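Local coordinates for protein MCG133388, isoform CRA_f (Mus musculus, PDB 4ZPO) that probably mediates calcium-dependent cell adhesion and may help establish and maintain specific neuronal connections, the piece here being its extracellular cadherin repeats EC1 to EC3, at residues Arg33-Gly38 against Phe46-Val51; Ala177-Val182 against Val201-Val206; Phe286-Ala291 against Val306-Val311. All coordinates share one frame; numbering follows the deposited sequence.

Interaction 1: residues Arg33-Gly38 against Phe46-Val51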
loop_
_atom_site.group_PDB
_atom_site.type_symbol
_atom_site.label_atom_id
_atom_site.label_comp_id
_atom_site.label_asym_id
_atom_site.label_seq_id
_atom_site.Cartn_x
_atom_site.Cartn_y
_atom_site.Cartn_z
ATOM N N ARG A 33 39.434 19.210 47.598
ATOM C CA ARG A 33 39.692 17.955 46.903
ATOM C C ARG A 33 39.455 18.093 45.403
ATOM O O ARG A 33 39.550 17.117 44.659
ATOM C CB ARG A 33 38.827 16.832 47.480
ATOM C CG ARG A 33 39.071 16.569 48.958
ATOM C CD ARG A 33 38.468 15.245 49.393
ATOM N NE ARG A 33 39.076 14.118 48.693
ATOM C CZ ARG A 33 38.752 12.846 48.903
ATOM N NH1 ARG A 33 37.825 12.534 49.799
ATOM N NH2 ARG A 33 39.355 11.885 48.217
ATOM N N ARG A 34 39.148 19.316 44.974
ATOM C CA ARG A 34 38.988 19.643 43.558
ATOM C C ARG A 34 37.991 18.734 42.842
ATOM O O ARG A 34 38.381 17.888 42.038
ATOM C CB ARG A 34 40.342 19.583 42.848
ATOM C CG ARG A 34 41.250 20.764 43.146
ATOM C CD ARG A 34 42.655 20.522 42.617
ATOM N NE ARG A 34 43.385 21.769 42.409
ATOM C CZ ARG A 34 44.671 21.836 42.083
ATOM N NH1 ARG A 34 45.377 20.724 41.936
ATOM N NH2 ARG A 34 45.252 23.016 41.911
ATOM N N LEU A 35 36.708 18.912 43.144
ATOM C CA LEU A 35 35.655 18.154 42.479
ATOM C C LEU A 35 35.680 18.473 40.989
ATOM O O LEU A 35 35.834 19.630 40.599
ATOM C CB LEU A 35 34.289 18.472 43.089
ATOM C CG LEU A 35 33.174 17.468 42.806
ATOM C CD1 LEU A 35 33.625 16.056 43.143
ATOM C CD2 LEU A 35 31.924 17.834 43.591
ATOM N N ARG A 36 35.534 17.446 40.158
ATOM C CA ARG A 36 35.860 17.581 38.746
ATOM C C ARG A 36 35.304 16.441 37.898
ATOM O O ARG A 36 35.259 15.293 38.342
ATOM C CB ARG A 36 37.383 17.651 38.593
ATOM C CG ARG A 36 37.898 17.861 37.185
ATOM C CD ARG A 36 39.261 17.205 37.034
ATOM N NE ARG A 36 40.032 17.287 38.272
ATOM C CZ ARG A 36 41.167 16.632 38.495
ATOM N NH1 ARG A 36 41.673 15.839 37.560
ATOM N NH2 ARG A 36 41.795 16.768 39.654
ATOM N N LEU A 37 34.878 16.761 36.680
ATOM C CA LEU A 37 34.543 15.736 35.698
ATOM C C LEU A 37 35.825 15.249 35.033
ATOM O O LEU A 37 36.784 16.007 34.899
ATOM C CB LEU A 37 33.562 16.270 34.652
ATOM C CG LEU A 37 32.098 16.383 35.082
ATOM C CD1 LEU A 37 31.254 16.979 33.965
ATOM C CD2 LEU A 37 31.559 15.021 35.493
ATOM N N GLY A 38 35.833 13.983 34.625
ATOM C CA GLY A 38 37.017 13.353 34.063
ATOM C C GLY A 38 37.683 14.120 32.936
ATOM O O GLY A 38 38.711 14.766 33.136
ATOM N N PHE A 46 27.002 17.159 30.431
ATOM C CA PHE A 46 26.822 17.353 31.867
ATOM C C PHE A 46 27.691 18.471 32.439
ATOM O O PHE A 46 28.645 18.927 31.808
ATOM C CB PHE A 46 27.113 16.051 32.618
ATOM C CG PHE A 46 26.229 14.909 32.216
ATOM C CD1 PHE A 46 24.889 14.898 32.565
ATOM C CD2 PHE A 46 26.738 13.842 31.498
ATOM C CE1 PHE A 46 24.070 13.846 32.196
ATOM C CE2 PHE A 46 25.928 12.787 31.129
ATOM C CZ PHE A 46 24.592 12.788 31.479
ATOM N N SER A 47 27.344 18.902 33.648
ATOM C CA SER A 47 28.116 19.905 34.368
ATOM C C SER A 47 28.099 19.607 35.860
ATOM O O SER A 47 27.036 19.417 36.454
ATOM C CB SER A 47 27.574 21.310 34.103
ATOM O OG SER A 47 27.838 21.718 32.773
ATOM N N LEU A 48 29.281 19.564 36.463
ATOM C CA LEU A 48 29.397 19.321 37.893
ATOM C C LEU A 48 29.649 20.634 38.624
ATOM O O LEU A 48 30.678 21.279 38.424
ATOM C CB LEU A 48 30.512 18.316 38.177
ATOM C CG LEU A 48 30.576 17.725 39.586
ATOM C CD1 LEU A 48 29.227 17.161 39.990
ATOM C CD2 LEU A 48 31.646 16.649 39.645
ATOM N N SER A 49 28.699 21.031 39.464
ATOM C CA SER A 49 28.775 22.310 40.162
ATOM C C SER A 49 29.707 22.248 41.368
ATOM O O SER A 49 29.777 21.234 42.059
ATOM C CB SER A 49 27.378 22.755 40.604
ATOM O OG SER A 49 27.422 24.023 41.237
ATOM N N LEU A 50 30.426 23.339 41.610
ATOM C CA LEU A 50 31.277 23.451 42.790
ATOM C C LEU A 50 30.499 24.058 43.950
ATOM O O LEU A 50 30.972 24.074 45.086
ATOM C CB LEU A 50 32.518 24.296 42.491
ATOM C CG LEU A 50 33.595 23.669 41.604
ATOM C CD1 LEU A 50 34.752 24.637 41.406
ATOM C CD2 LEU A 50 34.084 22.358 42.201
ATOM N N VAL A 51 29.304 24.557 43.653
ATOM C CA VAL A 51 28.455 25.174 44.666
ATOM C C VAL A 51 27.507 24.156 45.289
ATOM O O VAL A 51 27.593 23.858 46.479
ATOM C CB VAL A 51 27.629 26.337 44.081
ATOM C CG1 VAL A 51 26.721 26.932 45.149
ATOM C CG2 VAL A 51 28.544 27.399 43.503
#
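L35 enters the contact with CG anti to the backbone N (chi1 -162°), which lays its isobutyl group beside its own carbonyl carbon and across L48 at roughly a right angle. Its CB meets one methyl of L50, with L35 CB 4.0 Å from L50 CD2. One atom further out, L35 CG lies 3.6 Å from L48 CD2. At the tip, CD1 and CD2 of L35 stand equally far, 4.1 Å, from that same methyl, L48 CD2, which sits against the branch point. L35 also packs on L25 and on L30 of helix 29-32. L50 reaches over the backbone, placing its CD2 3.6 Å from L35 O. Two residues on, L37 crosses L48 obliquely, its CG 4.0 Å from L48 CB, while L37 CD1 comes within 3.9 Å of F46 O. Leucine suits these places because a forked, flexible hydrocarbon can fit itself to its neighbour from either segment. R36, between them, turns its CB away and forms a salt bridge with E82.

An alanine at L35 would remove CG and both terminal methyls, and would probably leave L48 CD2 poorly packed and loosen the fit against L25 and L30.

Strand 36-37 edges the sheet that holds strand 74-81, and strand 46-48 edges the sheet that holds strand 54-57, so L35, L37 and L48 meet where the edges of the two EC1 sheets come together, with L50 at the exposed margin. No hydrogen bond joins these nearly antiparallel segments; their cohesion is apolar and depends on shape rather than on backbone pairing.

Interaction 2: residues Ala177-Val182 against Val201-Val206. With CA (calcium ion), chain E.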
loop_
_atom_site.group_PDB
_atom_site.type_symbol
_atom_site.label_atom_id
_atom_site.label_comp_id
_atom_site.label_asym_id
_atom_site.label_seq_id
_atom_site.Cartn_x
_atom_site.Cartn_y
_atom_site.Cartn_z
ATOM N N ALA A 177 -11.221 0.588 -11.452
ATOM C CA ALA A 177 -9.877 0.211 -11.869
ATOM C C ALA A 177 -8.817 0.655 -10.866
ATOM O O ALA A 177 -7.624 0.427 -11.073
ATOM C CB ALA A 177 -9.573 0.788 -13.243
ATOM N N ARG A 178 -9.254 1.285 -9.780
ATOM C CA ARG A 178 -8.328 1.781 -8.766
ATOM C C ARG A 178 -8.881 1.666 -7.348
ATOM O O ARG A 178 -10.068 1.889 -7.110
ATOM C CB ARG A 178 -7.958 3.239 -9.048
ATOM C CG ARG A 178 -6.736 3.421 -9.933
ATOM C CD ARG A 178 -6.393 4.894 -10.083
ATOM N NE ARG A 178 -6.302 5.564 -8.788
ATOM C CZ ARG A 178 -5.162 5.843 -8.164
ATOM N NH1 ARG A 178 -5.181 6.455 -6.986
ATOM N NH2 ARG A 178 -4.003 5.517 -8.717
ATOM N N HIS A 179 -8.003 1.316 -6.414
ATOM C CA HIS A 179 -8.334 1.311 -4.995
ATOM C C HIS A 179 -7.276 2.083 -4.219
ATOM O O HIS A 179 -6.079 1.865 -4.409
ATOM C CB HIS A 179 -8.436 -0.118 -4.454
ATOM C CG HIS A 179 -9.532 -0.927 -5.072
ATOM N ND1 HIS A 179 -9.388 -1.575 -6.280
ATOM C CD2 HIS A 179 -10.788 -1.200 -4.646
ATOM C CE1 HIS A 179 -10.510 -2.209 -6.573
ATOM N NE2 HIS A 179 -11.374 -1.998 -5.598
ATOM N N GLN A 180 -7.713 2.990 -3.353
ATOM C CA GLN A 180 -6.789 3.735 -2.508
ATOM C C GLN A 180 -6.915 3.314 -1.051
ATOM O O GLN A 180 -7.971 3.470 -0.437
ATOM C CB GLN A 180 -7.022 5.241 -2.639
ATOM C CG GLN A 180 -6.428 5.852 -3.895
ATOM C CD GLN A 180 -6.290 7.358 -3.797
ATOM O OE1 GLN A 180 -5.665 7.992 -4.648
ATOM N NE2 GLN A 180 -6.871 7.940 -2.753
ATOM N N LEU A 181 -5.829 2.779 -0.504
ATOM C CA LEU A 181 -5.811 2.324 0.879
ATOM C C LEU A 181 -4.778 3.097 1.691
ATOM O O LEU A 181 -3.770 3.557 1.153
ATOM C CB LEU A 181 -5.522 0.824 0.945
ATOM C CG LEU A 181 -6.416 -0.070 0.081
ATOM C CD1 LEU A 181 -6.066 -1.535 0.285
ATOM C CD2 LEU A 181 -7.887 0.184 0.375
ATOM N N VAL A 182 -5.034 3.240 2.988
ATOM C CA VAL A 182 -4.120 3.960 3.866
ATOM C C VAL A 182 -3.520 3.039 4.922
ATOM O O VAL A 182 -4.198 2.637 5.869
ATOM C CB VAL A 182 -4.822 5.139 4.567
ATOM C CG1 VAL A 182 -3.859 5.845 5.513
ATOM C CG2 VAL A 182 -5.374 6.113 3.540
ATOM N N VAL A 201 -3.853 0.877 -5.354
ATOM C CA VAL A 201 -3.872 -0.360 -6.126
ATOM C C VAL A 201 -4.397 -0.126 -7.538
ATOM O O VAL A 201 -5.534 0.308 -7.723
ATOM C CB VAL A 201 -4.736 -1.438 -5.443
ATOM C CG1 VAL A 201 -4.814 -2.685 -6.312
ATOM C CG2 VAL A 201 -4.181 -1.773 -4.069
ATOM N N ILE A 202 -3.562 -0.416 -8.529
ATOM C CA ILE A 202 -3.967 -0.305 -9.925
ATOM C C ILE A 202 -4.400 -1.665 -10.454
ATOM O O ILE A 202 -3.583 -2.572 -10.596
ATOM C CB ILE A 202 -2.831 0.242 -10.811
ATOM C CG1 ILE A 202 -2.180 1.465 -10.160
ATOM C CG2 ILE A 202 -3.354 0.577 -12.201
ATOM C CD1 ILE A 202 -3.113 2.640 -10.003
ATOM N N VAL A 203 -5.691 -1.806 -10.740
ATOM C CA VAL A 203 -6.216 -3.063 -11.259
ATOM C C VAL A 203 -5.949 -3.185 -12.755
ATOM O O VAL A 203 -6.555 -2.483 -13.564
ATOM C CB VAL A 203 -7.727 -3.199 -11.002
ATOM C CG1 VAL A 203 -8.247 -4.500 -11.594
ATOM C CG2 VAL A 203 -8.019 -3.137 -9.514
ATOM N N LEU A 204 -5.032 -4.079 -13.114
ATOM C CA LEU A 204 -4.707 -4.330 -14.513
ATOM C C LEU A 204 -5.813 -5.146 -15.171
ATOM O O LEU A 204 -6.442 -5.981 -14.524
ATOM C CB LEU A 204 -3.364 -5.052 -14.633
ATOM C CG LEU A 204 -2.157 -4.304 -14.064
ATOM C CD1 LEU A 204 -0.892 -5.143 -14.185
ATOM C CD2 LEU A 204 -1.983 -2.963 -14.761
ATOM N N ASP A 205 -6.042 -4.907 -16.458
ATOM C CA ASP A 205 -7.153 -5.537 -17.162
ATOM C C ASP A 205 -6.883 -6.997 -17.516
ATOM O O ASP A 205 -5.766 -7.369 -17.878
ATOM C CB ASP A 205 -7.486 -4.760 -18.436
ATOM C CG ASP A 205 -8.751 -5.258 -19.106
ATOM O OD1 ASP A 205 -9.727 -5.558 -18.386
ATOM O OD2 ASP A 205 -8.769 -5.356 -20.351
ATOM N N VAL A 206 -7.925 -7.814 -17.402
ATOM C CA VAL A 206 -7.896 -9.205 -17.837
ATOM C C VAL A 206 -9.160 -9.473 -18.641
ATOM O O VAL A 206 -10.237 -9.014 -18.267
ATOM C CB VAL A 206 -7.807 -10.182 -16.642
ATOM C CG1 VAL A 206 -8.026 -11.618 -17.093
ATOM C CG2 VAL A 206 -6.466 -10.039 -15.935
HETATM CA CA CA E . -11.626 -7.002 -17.691
#
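H179 carries its ring beside its own backbone N, anti to the carbonyl carbon (chi1 -63°), and V203 holds CG2 in the corresponding place, so ring and methyl meet across the strands. V203 CG2 lies in the plane of the imidazole at its edge, 3.8 Å from H179 ND1. The opposite side of the sheet is arranged by two bends: R178 turns at chi3 (51°), and I202 folds CD1 over at chi2 (-64°). The two chains consequently run side by side, with I202 CD1 3.7 Å from R178 CG and 3.3 Å from R178 NH2. An arginine suits this place, since its methylenes and one end of its guanidinium can lie along isoleucine while the charge stays on the exposed face. V201 and H179 face inward, where F149 and I113 pack on the valine and H148 meets the histidine ring.

Three backbone bonds hold the antiparallel pairing. In the hydrogen-bonded pair, H179 N donates to V201 O at 3.0 Å, in the carbonyl plane, and V201 N returns a bond to H179 O at 2.6 Å, nearly along the C=O axis. V203 N donates to A177 O at 3.0 Å from well above the carbonyl plane, just where the first strand begins.

Past this pairing the second strand runs into the EC2-EC3 linker, where D205 and V206 open the DXNDN motif of cadherins. D205 OD1 and V206 O each bind calcium at 2.5 Å, and E115, E174, D208 and D241 complete the site. D205 OD2 accepts from E242 N, so one carboxylate serves both metal and backbone. The carboxylates gathered here would probably repel one another without the ion, consistent with calcium stiffening the junction between repeats.

Interaction 3: residues Phe286-Ala291 against Val306-Val311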
loop_
_atom_site.group_PDB
_atom_site.type_symbol
_atom_site.label_atom_id
_atom_site.label_comp_id
_atom_site.label_asym_id
_atom_site.label_seq_id
_atom_site.Cartn_x
_atom_site.Cartn_y
_atom_site.Cartn_z
ATOM N N PHE A 286 -38.281 -17.513 -45.318
ATOM C CA PHE A 286 -37.548 -17.060 -44.141
ATOM C C PHE A 286 -36.072 -17.448 -44.169
ATOM O O PHE A 286 -35.690 -18.445 -44.783
ATOM C CB PHE A 286 -38.199 -17.612 -42.869
ATOM C CG PHE A 286 -38.217 -19.114 -42.796
ATOM C CD1 PHE A 286 -39.233 -19.838 -43.399
ATOM C CD2 PHE A 286 -37.224 -19.802 -42.119
ATOM C CE1 PHE A 286 -39.254 -21.218 -43.335
ATOM C CE2 PHE A 286 -37.239 -21.183 -42.050
ATOM C CZ PHE A 286 -38.257 -21.892 -42.659
ATOM N N TYR A 287 -35.251 -16.648 -43.496
ATOM C CA TYR A 287 -33.834 -16.946 -43.330
ATOM C C TYR A 287 -33.407 -16.674 -41.891
ATOM O O TYR A 287 -33.770 -15.652 -41.308
ATOM C CB TYR A 287 -32.982 -16.120 -44.296
ATOM C CG TYR A 287 -33.249 -16.408 -45.755
ATOM C CD1 TYR A 287 -32.757 -17.557 -46.357
ATOM C CD2 TYR A 287 -33.986 -15.524 -46.532
ATOM C CE1 TYR A 287 -32.996 -17.824 -47.691
ATOM C CE2 TYR A 287 -34.230 -15.782 -47.868
ATOM C CZ TYR A 287 -33.734 -16.934 -48.442
ATOM O OH TYR A 287 -33.975 -17.194 -49.773
ATOM N N GLU A 288 -32.635 -17.592 -41.320
ATOM C CA GLU A 288 -32.190 -17.459 -39.939
ATOM C C GLU A 288 -30.680 -17.246 -39.863
ATOM O O GLU A 288 -29.904 -18.201 -39.883
ATOM C CB GLU A 288 -32.600 -18.690 -39.131
ATOM C CG GLU A 288 -32.271 -18.600 -37.655
ATOM C CD GLU A 288 -32.908 -19.712 -36.848
ATOM O OE1 GLU A 288 -32.187 -20.372 -36.071
ATOM O OE2 GLU A 288 -34.133 -19.924 -36.988
ATOM N N ILE A 289 -30.273 -15.983 -39.777
ATOM C CA ILE A 289 -28.860 -15.622 -39.771
ATOM C C ILE A 289 -28.252 -15.706 -38.372
ATOM O O ILE A 289 -28.794 -15.158 -37.413
ATOM C CB ILE A 289 -28.647 -14.197 -40.323
ATOM C CG1 ILE A 289 -29.259 -14.070 -41.720
ATOM C CG2 ILE A 289 -27.165 -13.850 -40.352
ATOM C CD1 ILE A 289 -29.109 -12.693 -42.325
ATOM N N HIS A 290 -27.122 -16.399 -38.269
ATOM C CA HIS A 290 -26.402 -16.528 -37.009
ATOM C C HIS A 290 -25.225 -15.558 -36.962
ATOM O O HIS A 290 -24.235 -15.735 -37.673
ATOM C CB HIS A 290 -25.915 -17.968 -36.821
ATOM C CG HIS A 290 -25.118 -18.183 -35.571
ATOM N ND1 HIS A 290 -24.257 -19.249 -35.415
ATOM C CD2 HIS A 290 -25.056 -17.478 -34.418
ATOM C CE1 HIS A 290 -23.696 -19.187 -34.220
ATOM N NE2 HIS A 290 -24.163 -18.122 -33.595
ATOM N N ALA A 291 -25.340 -14.533 -36.121
ATOM C CA ALA A 291 -24.283 -13.536 -35.981
ATOM C C ALA A 291 -23.361 -13.872 -34.813
ATOM O O ALA A 291 -23.768 -14.539 -33.861
ATOM C CB ALA A 291 -24.879 -12.150 -35.803
ATOM N N VAL A 306 -28.944 -14.393 -32.966
ATOM C CA VAL A 306 -29.659 -15.041 -34.054
ATOM C C VAL A 306 -30.646 -14.071 -34.691
ATOM O O VAL A 306 -31.534 -13.545 -34.020
ATOM C CB VAL A 306 -30.410 -16.293 -33.575
ATOM C CG1 VAL A 306 -31.300 -16.828 -34.681
ATOM C CG2 VAL A 306 -29.425 -17.356 -33.114
ATOM N N ILE A 307 -30.479 -13.830 -35.987
ATOM C CA ILE A 307 -31.351 -12.911 -36.709
ATOM C C ILE A 307 -32.340 -13.658 -37.592
ATOM O O ILE A 307 -31.950 -14.396 -38.496
ATOM C CB ILE A 307 -30.542 -11.935 -37.576
ATOM C CG1 ILE A 307 -29.576 -11.132 -36.705
ATOM C CG2 ILE A 307 -31.473 -11.008 -38.342
ATOM C CD1 ILE A 307 -28.788 -10.102 -37.470
ATOM N N GLN A 308 -33.626 -13.460 -37.322
ATOM C CA GLN A 308 -34.682 -14.083 -38.110
ATOM C C GLN A 308 -35.197 -13.120 -39.174
ATOM O O GLN A 308 -35.762 -12.073 -38.858
ATOM C CB GLN A 308 -35.827 -14.542 -37.206
ATOM C CG GLN A 308 -35.443 -15.653 -36.244
ATOM C CD GLN A 308 -36.575 -16.042 -35.316
ATOM O OE1 GLN A 308 -37.481 -15.252 -35.058
ATOM N NE2 GLN A 308 -36.530 -17.270 -34.811
ATOM N N VAL A 309 -34.991 -13.482 -40.435
ATOM C CA VAL A 309 -35.398 -12.639 -41.553
ATOM C C VAL A 309 -36.629 -13.204 -42.250
ATOM O O VAL A 309 -36.579 -14.286 -42.832
ATOM C CB VAL A 309 -34.262 -12.485 -42.581
ATOM C CG1 VAL A 309 -34.718 -11.636 -43.751
ATOM C CG2 VAL A 309 -33.030 -11.883 -41.927
ATOM N N ASP A 310 -37.733 -12.466 -42.188
ATOM C CA ASP A 310 -38.981 -12.885 -42.818
ATOM C C ASP A 310 -39.205 -12.154 -44.137
ATOM O O ASP A 310 -38.956 -10.954 -44.241
ATOM C CB ASP A 310 -40.161 -12.648 -41.873
ATOM C CG ASP A 310 -41.503 -12.859 -42.548
ATOM O OD1 ASP A 310 -41.956 -14.021 -42.629
ATOM O OD2 ASP A 310 -42.110 -11.861 -42.992
ATOM N N VAL A 311 -39.675 -12.882 -45.144
ATOM C CA VAL A 311 -39.960 -12.287 -46.445
ATOM C C VAL A 311 -41.288 -12.788 -47.002
ATOM O O VAL A 311 -42.318 -12.131 -46.859
ATOM C CB VAL A 311 -38.842 -12.585 -47.461
ATOM C CG1 VAL A 311 -38.662 -14.082 -47.625
ATOM C CG2 VAL A 311 -39.153 -11.930 -48.800
#
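This hairpin of EC3 packs side chains on two faces. On the inward face, I289 and V309 cross obliquely, the tip of the isoleucine reaching along the sheet until its CD1 is 4.0 Å from V309 CG2. Directly opposed residues meet lower down, at their branch points: I289 CB is 4.0 Å from I307 CB. Y287 CB stands 4.2 Å from V309 CB. Beta-branched I289, I307 and V309 suit these positions through bulk close to the backbone, while Y287 meets its partner through CB.

On the other face, E288 is extended and crosses V306 obliquely, its CG 3.6 Å from V306 CG1. Its carboxylate runs alongside the Q308 amide with the two planes turned 46° apart, and E288 OE2 is 4.2 Å from Q308 NE2; Q308 OE1 is hydrogen-bonded to R219 NE. The polar ends of E288 and Q308 on aliphatic stems suit this more exposed side, which also carries V306 and F286.

Between the two faces, Y287 with V309 and I289 with I307 each exchange two backbone hydrogen bonds, the straightest from I307 N to I289 O (169° at the hydrogen).

Strand 286-295 lies between strands 302-310 and 248-252, while strand 302-310 has strand 217-221 on its far side. Helix 258-263 covers Y287 through L263 and I289 through V260, and strand 231-238 of the facing sheet packs L233 and L235 on I307 and L232 on V309.

In the fold
From the N terminus the three contacts follow one another in series, none enclosing or crossing another, one to each cadherin repeat. Interaction 1 closes a short loop, residues 39-45, and ties the edges of the two EC1 sheets. Interaction 2 closes the hairpin of strands 178-187 and 194-204, the central pair of an EC2 sheet, and delivers the chain to the calcium-bound linker. Interaction 3 closes the equivalent hairpin of EC3, strands 286-295 and 302-310. Their centres lie about 65 Å (first to second) and 43 Å (second to third) apart, and 108 Å from first to third, as expected for an extended rod of domains joined end to end.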